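Local coordinates for NAD-dependent epimerase/dehydratase domain-containing protein (Ruegeria pomeroyi DSS-3, PDB 3IUS) that is of unknown function but probably binds a nicotinamide adenine dinucleotide cofactor in its Rossmann-type domain, as in NAD-dependent epimerases and dehydratases, at residues A[67-72]-A[76-81]; A[96-101]-A[136-141]. All coordinates share one frame; numbering follows the deposited sequence.

Contact 1: residues A[67-72]-A[76-81]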
loop_
_atom_site.group_PDB
_atom_site.type_symbol
_atom_site.label_atom_id
_atom_site.label_comp_id
_atom_site.label_asym_id
_atom_site.label_seq_id
_atom_site.Cartn_x
_atom_site.Cartn_y
_atom_site.Cartn_z
ATOM N N LEU A 67 -3.981 -12.025 10.295
ATOM C CA LEU A 67 -3.887 -10.612 10.663
ATOM C C LEU A 67 -3.414 -9.770 9.486
ATOM O O LEU A 67 -2.457 -10.124 8.803
ATOM C CB LEU A 67 -2.898 -10.435 11.817
ATOM C CG LEU A 67 -3.378 -10.054 13.212
ATOM C CD1 LEU A 67 -4.677 -10.755 13.571
ATOM C CD2 LEU A 67 -2.280 -10.335 14.243
ATOM N N LEU A 68 -4.086 -8.649 9.251
ATOM C CA LEU A 68 -3.619 -7.679 8.270
ATOM C C LEU A 68 -3.496 -6.310 8.943
ATOM O O LEU A 68 -4.361 -5.919 9.727
ATOM C CB LEU A 68 -4.571 -7.612 7.075
ATOM C CG LEU A 68 -4.212 -6.578 6.000
ATOM C CD1 LEU A 68 -2.907 -6.949 5.291
ATOM C CD2 LEU A 68 -5.344 -6.410 4.990
ATOM N N ILE A 69 -2.419 -5.593 8.646
ATOM C CA ILE A 69 -2.159 -4.297 9.273
ATOM C C ILE A 69 -1.965 -3.198 8.241
ATOM O O ILE A 69 -0.983 -3.209 7.503
ATOM C CB ILE A 69 -0.889 -4.346 10.137
ATOM C CG1 ILE A 69 -0.914 -5.561 11.069
ATOM C CG2 ILE A 69 -0.701 -3.038 10.896
ATOM C CD1 ILE A 69 -1.907 -5.457 12.187
ATOM N N SER A 70 -2.899 -2.250 8.197
ATOM C CA SER A 70 -2.810 -1.103 7.296
ATOM C C SER A 70 -2.490 0.179 8.062
ATOM O O SER A 70 -2.397 1.256 7.475
ATOM C CB SER A 70 -4.132 -0.905 6.536
ATOM O OG SER A 70 -4.435 -1.998 5.688
ATOM N N THR A 71 -2.330 0.062 9.374
ATOM C CA THR A 71 -2.180 1.230 10.238
ATOM C C THR A 71 -0.801 1.874 10.103
ATOM O O THR A 71 0.211 1.211 10.284
ATOM C CB THR A 71 -2.422 0.861 11.713
ATOM O OG1 THR A 71 -1.443 -0.100 12.132
ATOM C CG2 THR A 71 -3.808 0.266 11.890
ATOM N N ALA A 72 -0.770 3.166 9.784
ATOM C CA ALA A 72 0.494 3.894 9.645
ATOM C C ALA A 72 1.231 4.024 10.977
ATOM O O ALA A 72 0.609 4.098 12.030
ATOM C CB ALA A 72 0.247 5.272 9.046
ATOM N N GLY A 76 6.884 6.339 17.463
ATOM C CA GLY A 76 7.131 5.209 18.344
ATOM C C GLY A 76 7.136 3.896 17.592
ATOM O O GLY A 76 7.438 2.841 18.158
ATOM N N GLY A 77 6.816 3.961 16.304
ATOM C CA GLY A 77 6.721 2.770 15.486
ATOM C C GLY A 77 5.282 2.359 15.244
ATOM O O GLY A 77 4.436 3.185 14.892
ATOM N N ASP A 78 4.997 1.079 15.444
ATOM C CA ASP A 78 3.678 0.546 15.109
ATOM C C ASP A 78 2.664 0.641 16.243
ATOM O O ASP A 78 2.863 0.063 17.308
ATOM C CB ASP A 78 3.788 -0.904 14.641
ATOM C CG ASP A 78 2.480 -1.437 14.103
ATOM O OD1 ASP A 78 2.317 -1.450 12.864
ATOM O OD2 ASP A 78 1.612 -1.832 14.913
ATOM N N PRO A 79 1.551 1.353 15.997
ATOM C CA PRO A 79 0.477 1.566 16.975
ATOM C C PRO A 79 -0.249 0.281 17.379
ATOM O O PRO A 79 -0.700 0.188 18.518
ATOM C CB PRO A 79 -0.485 2.510 16.240
ATOM C CG PRO A 79 0.341 3.137 15.159
ATOM C CD PRO A 79 1.309 2.088 14.745
ATOM N N VAL A 80 -0.371 -0.683 16.467
ATOM C CA VAL A 80 -1.038 -1.946 16.779
ATOM C C VAL A 80 -0.206 -2.738 17.788
ATOM O O VAL A 80 -0.727 -3.235 18.783
ATOM C CB VAL A 80 -1.307 -2.798 15.515
ATOM C CG1 VAL A 80 -1.732 -4.213 15.897
ATOM C CG2 VAL A 80 -2.368 -2.141 14.640
ATOM N N LEU A 81 1.094 -2.835 17.537
ATOM C CA LEU A 81 1.995 -3.507 18.470
ATOM C C LEU A 81 2.076 -2.745 19.791
ATOM O O LEU A 81 2.211 -3.342 20.854
ATOM C CB LEU A 81 3.392 -3.667 17.861
ATOM C CG LEU A 81 3.553 -4.682 16.726
ATOM C CD1 LEU A 81 4.964 -4.632 16.152
ATOM C CD2 LEU A 81 3.211 -6.087 17.201
HETATM O O HOH W 1 2.714 0.808 11.406
#
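Ile69, at the end of strand 66-69, meets Val80, in the first turn of helix 79-90, tip to tip. From its CB, which points at the helix, the isoleucine forks. One branch, CG2, turns to the start of the helix and lies 3.9 Å from Asp78 OD1; the other runs through CG1 to CD1, which ends 3.9 Å from Val80 CG1. A branched aliphatic residue thus fills the angle between strand and helix with two separate methyls. Val80 CG2, also near Ile69, packs against Thr71, 3.4 Å from Thr71 OG1. That hydroxyl is buried here with no polar partner in the model.

This is the strand-to-helix turn of a beta-alpha-beta unit completed by strand 97-103, and Phe11 of the neighbouring strand 7-11 touches Ile69, Thr71 and Val80. Asp78 is the N-cap of helix 79-90. Its CG stands anti to the backbone N (chi1 -172°), and OD2 takes Leu81 N at 2.9 Å through its anti lone pair, with a weak second bond from Val80 N. Pro79 suits the first turn, where a missing N-H costs no helix bond; its CG rests 3.3 Å from Ala72 O. One water donates to both Thr71 O and Asp78 OD1, joining the loop to the cap.

Contact 2: residues A[96-101]-A[136-141]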
loop_
_atom_site.group_PDB
_atom_site.type_symbol
_atom_site.label_atom_id
_atom_site.label_comp_id
_atom_site.label_asym_id
_atom_site.label_seq_id
_atom_site.Cartn_x
_atom_site.Cartn_y
_atom_site.Cartn_z
ATOM N N ARG A 96 -2.048 -18.273 10.965
ATOM C CA ARG A 96 -1.455 -18.924 9.805
ATOM C C ARG A 96 -0.678 -17.908 8.983
ATOM O O ARG A 96 0.223 -18.257 8.224
ATOM C CB ARG A 96 -2.533 -19.579 8.940
ATOM C CG ARG A 96 -2.034 -20.023 7.573
ATOM C CD ARG A 96 -3.114 -20.737 6.780
ATOM N NE ARG A 96 -2.680 -21.044 5.421
ATOM C CZ ARG A 96 -1.828 -22.015 5.113
ATOM N NH1 ARG A 96 -1.306 -22.769 6.069
ATOM N NH2 ARG A 96 -1.490 -22.227 3.848
ATOM N N TRP A 97 -1.024 -16.638 9.147
ATOM C CA TRP A 97 -0.468 -15.617 8.287
ATOM C C TRP A 97 -0.699 -14.244 8.894
ATOM O O TRP A 97 -1.780 -13.961 9.403
ATOM C CB TRP A 97 -1.146 -15.719 6.926
ATOM C CG TRP A 97 -0.705 -14.739 5.883
ATOM C CD1 TRP A 97 0.254 -14.930 4.928
ATOM C CD2 TRP A 97 -1.245 -13.432 5.652
ATOM N NE1 TRP A 97 0.352 -13.814 4.125
ATOM C CE2 TRP A 97 -0.554 -12.880 4.555
ATOM C CE3 TRP A 97 -2.238 -12.673 6.273
ATOM C CZ2 TRP A 97 -0.833 -11.603 4.059
ATOM C CZ3 TRP A 97 -2.508 -11.401 5.784
ATOM C CH2 TRP A 97 -1.810 -10.885 4.687
ATOM N N VAL A 98 0.340 -13.419 8.869
ATOM C CA VAL A 98 0.232 -12.024 9.266
ATOM C C VAL A 98 0.849 -11.155 8.181
ATOM O O VAL A 98 1.963 -11.411 7.732
ATOM C CB VAL A 98 0.951 -11.758 10.601
ATOM C CG1 VAL A 98 1.000 -10.261 10.887
ATOM C CG2 VAL A 98 0.280 -12.532 11.742
ATOM N N GLY A 99 0.129 -10.128 7.746
ATOM C CA GLY A 99 0.667 -9.244 6.737
ATOM C C GLY A 99 0.778 -7.819 7.246
ATOM O O GLY A 99 -0.209 -7.247 7.704
ATOM N N TYR A 100 1.983 -7.261 7.192
ATOM C CA TYR A 100 2.175 -5.853 7.504
ATOM C C TYR A 100 2.337 -5.070 6.218
ATOM O O TYR A 100 3.230 -5.353 5.421
ATOM C CB TYR A 100 3.394 -5.626 8.406
ATOM C CG TYR A 100 3.657 -4.155 8.650
ATOM C CD1 TYR A 100 2.791 -3.398 9.432
ATOM C CD2 TYR A 100 4.753 -3.518 8.082
ATOM C CE1 TYR A 100 3.007 -2.051 9.645
ATOM C CE2 TYR A 100 4.981 -2.173 8.293
ATOM C CZ TYR A 100 4.107 -1.444 9.080
ATOM O OH TYR A 100 4.324 -0.105 9.289
ATOM N N LEU A 101 1.468 -4.085 6.005
ATOM C CA LEU A 101 1.606 -3.221 4.847
ATOM C C LEU A 101 2.599 -2.099 5.143
ATOM O O LEU A 101 2.380 -1.270 6.033
ATOM C CB LEU A 101 0.253 -2.664 4.404
ATOM C CG LEU A 101 -0.808 -3.707 4.020
ATOM C CD1 LEU A 101 -2.074 -3.027 3.503
ATOM C CD2 LEU A 101 -0.270 -4.700 2.992
ATOM N N GLN A 136 10.732 -3.510 11.767
ATOM C CA GLN A 136 11.657 -4.181 12.678
ATOM C C GLN A 136 10.932 -4.712 13.907
ATOM O O GLN A 136 11.239 -5.804 14.403
ATOM C CB GLN A 136 12.805 -3.237 13.070
ATOM C CG GLN A 136 13.784 -2.971 11.918
ATOM C CD GLN A 136 14.651 -1.736 12.114
ATOM O OE1 GLN A 136 14.505 -0.996 13.088
ATOM N NE2 GLN A 136 15.565 -1.510 11.178
ATOM N N GLN A 137 9.969 -3.940 14.395
ATOM C CA GLN A 137 9.172 -4.359 15.546
ATOM C C GLN A 137 8.374 -5.620 15.216
ATOM O O GLN A 137 8.362 -6.581 15.986
ATOM C CB GLN A 137 8.260 -3.218 16.012
ATOM C CG GLN A 137 9.021 -2.071 16.656
ATOM C CD GLN A 137 8.162 -0.833 16.883
ATOM O OE1 GLN A 137 7.088 -0.683 16.296
ATOM N NE2 GLN A 137 8.649 0.071 17.725
ATOM N N TRP A 138 7.724 -5.623 14.060
ATOM C CA TRP A 138 6.989 -6.801 13.619
ATOM C C TRP A 138 7.913 -8.007 13.425
ATOM O O TRP A 138 7.604 -9.105 13.874
ATOM C CB TRP A 138 6.203 -6.492 12.344
ATOM C CG TRP A 138 4.947 -5.734 12.622
ATOM C CD1 TRP A 138 4.711 -4.410 12.377
ATOM C CD2 TRP A 138 3.750 -6.254 13.205
ATOM N NE1 TRP A 138 3.438 -4.075 12.772
ATOM C CE2 TRP A 138 2.826 -5.190 13.284
ATOM C CE3 TRP A 138 3.366 -7.516 13.667
ATOM C CZ2 TRP A 138 1.545 -5.352 13.807
ATOM C CZ3 TRP A 138 2.095 -7.675 14.187
ATOM C CH2 TRP A 138 1.199 -6.598 14.252
ATOM N N GLN A 139 9.060 -7.791 12.786
ATOM C CA GLN A 139 9.990 -8.888 12.510
ATOM C C GLN A 139 10.613 -9.475 13.780
ATOM O O GLN A 139 11.194 -10.558 13.741
ATOM C CB GLN A 139 11.090 -8.445 11.536
ATOM C CG GLN A 139 10.608 -8.175 10.110
ATOM C CD GLN A 139 10.508 -9.437 9.270
ATOM O OE1 GLN A 139 10.635 -10.549 9.781
ATOM N NE2 GLN A 139 10.287 -9.270 7.971
ATOM N N ALA A 140 10.490 -8.764 14.898
ATOM C CA ALA A 140 11.059 -9.238 16.162
ATOM C C ALA A 140 10.149 -10.201 16.927
ATOM O O ALA A 140 10.612 -10.925 17.810
ATOM C CB ALA A 140 11.446 -8.064 17.048
ATOM N N VAL A 141 8.863 -10.212 16.589
ATOM C CA VAL A 141 7.894 -11.065 17.278
ATOM C C VAL A 141 8.172 -12.544 16.999
ATOM O O VAL A 141 7.969 -13.025 15.891
ATOM C CB VAL A 141 6.446 -10.737 16.867
ATOM C CG1 VAL A 141 5.465 -11.514 17.723
ATOM C CG2 VAL A 141 6.178 -9.230 16.976
#
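Tyr100 and Trp138 reach each other through two different first torsions: the tyrosine CG stands anti to its own nitrogen (chi1 176°), projecting the ring from strand 97-103, while the tryptophan CG lies anti to the carbonyl carbon (chi1 -78°), swinging the indole from the last turn of helix 126-140 down onto the sheet. The result is an offset stack between the phenol ring and the five-membered ring of the indole, with centroids 4.6 Å apart and planes inclined by 29°. Because the rings are displaced, the overlap is uneven. Trp138 CD1 sits over one face of the tyrosine, toward its rim, and NE1 comes within 3.5 Å of Tyr100 CD1; Tyr100 CB in turn lies over a face of the indole.

Helix 126-140 packs here against the parallel sheet of the Rossmann-type fold, and a large flat residue such as tryptophan can span several strands at once: Trp138 also touches Ile69 of strand 66-69 and Leu146 of strand 146-155. On strand 97-103 the benzo end of the indole meets Val98, two residues before Tyr100 and on the same face of the strand, its CG1 4.3 Å from Trp138 CZ3 in a looser, purely apolar contact. The polar atoms at the rims have partners of their own. Trp138 NE1 donates to Asp78 OD1, a bond that would hold the indole against rotation within the buried layer, and Tyr100 OH has a weak hydrogen bond with Arg131, about two turns before Trp138 on helix 126-140.

Contacts 1 and 2, with centres about 9 Å apart, share one layer on a face of the parallel sheet. Their strands are neighbours in it, joined by a probable hydrogen bond from Gly99 N to Leu67 O at 2.8 Å. The Asp78 OD1 to Trp138 NE1 hydrogen bond, 2.9 Å long, ties the helical sides; OD1 also packs 3.3 Å from Tyr100 CE1, so one carboxylate caps helix 79-90 with OD2 and meets both aromatic residues with OD1. Gln137 accepts from Asp78 N with OE1 and donates to Gly76 O with NE2. Thr71 of contact 1 touches what looks like a Rossmann-type GxGxxA motif (Gly12, Gly14, Ala17), consistent with a nearby dinucleotide site.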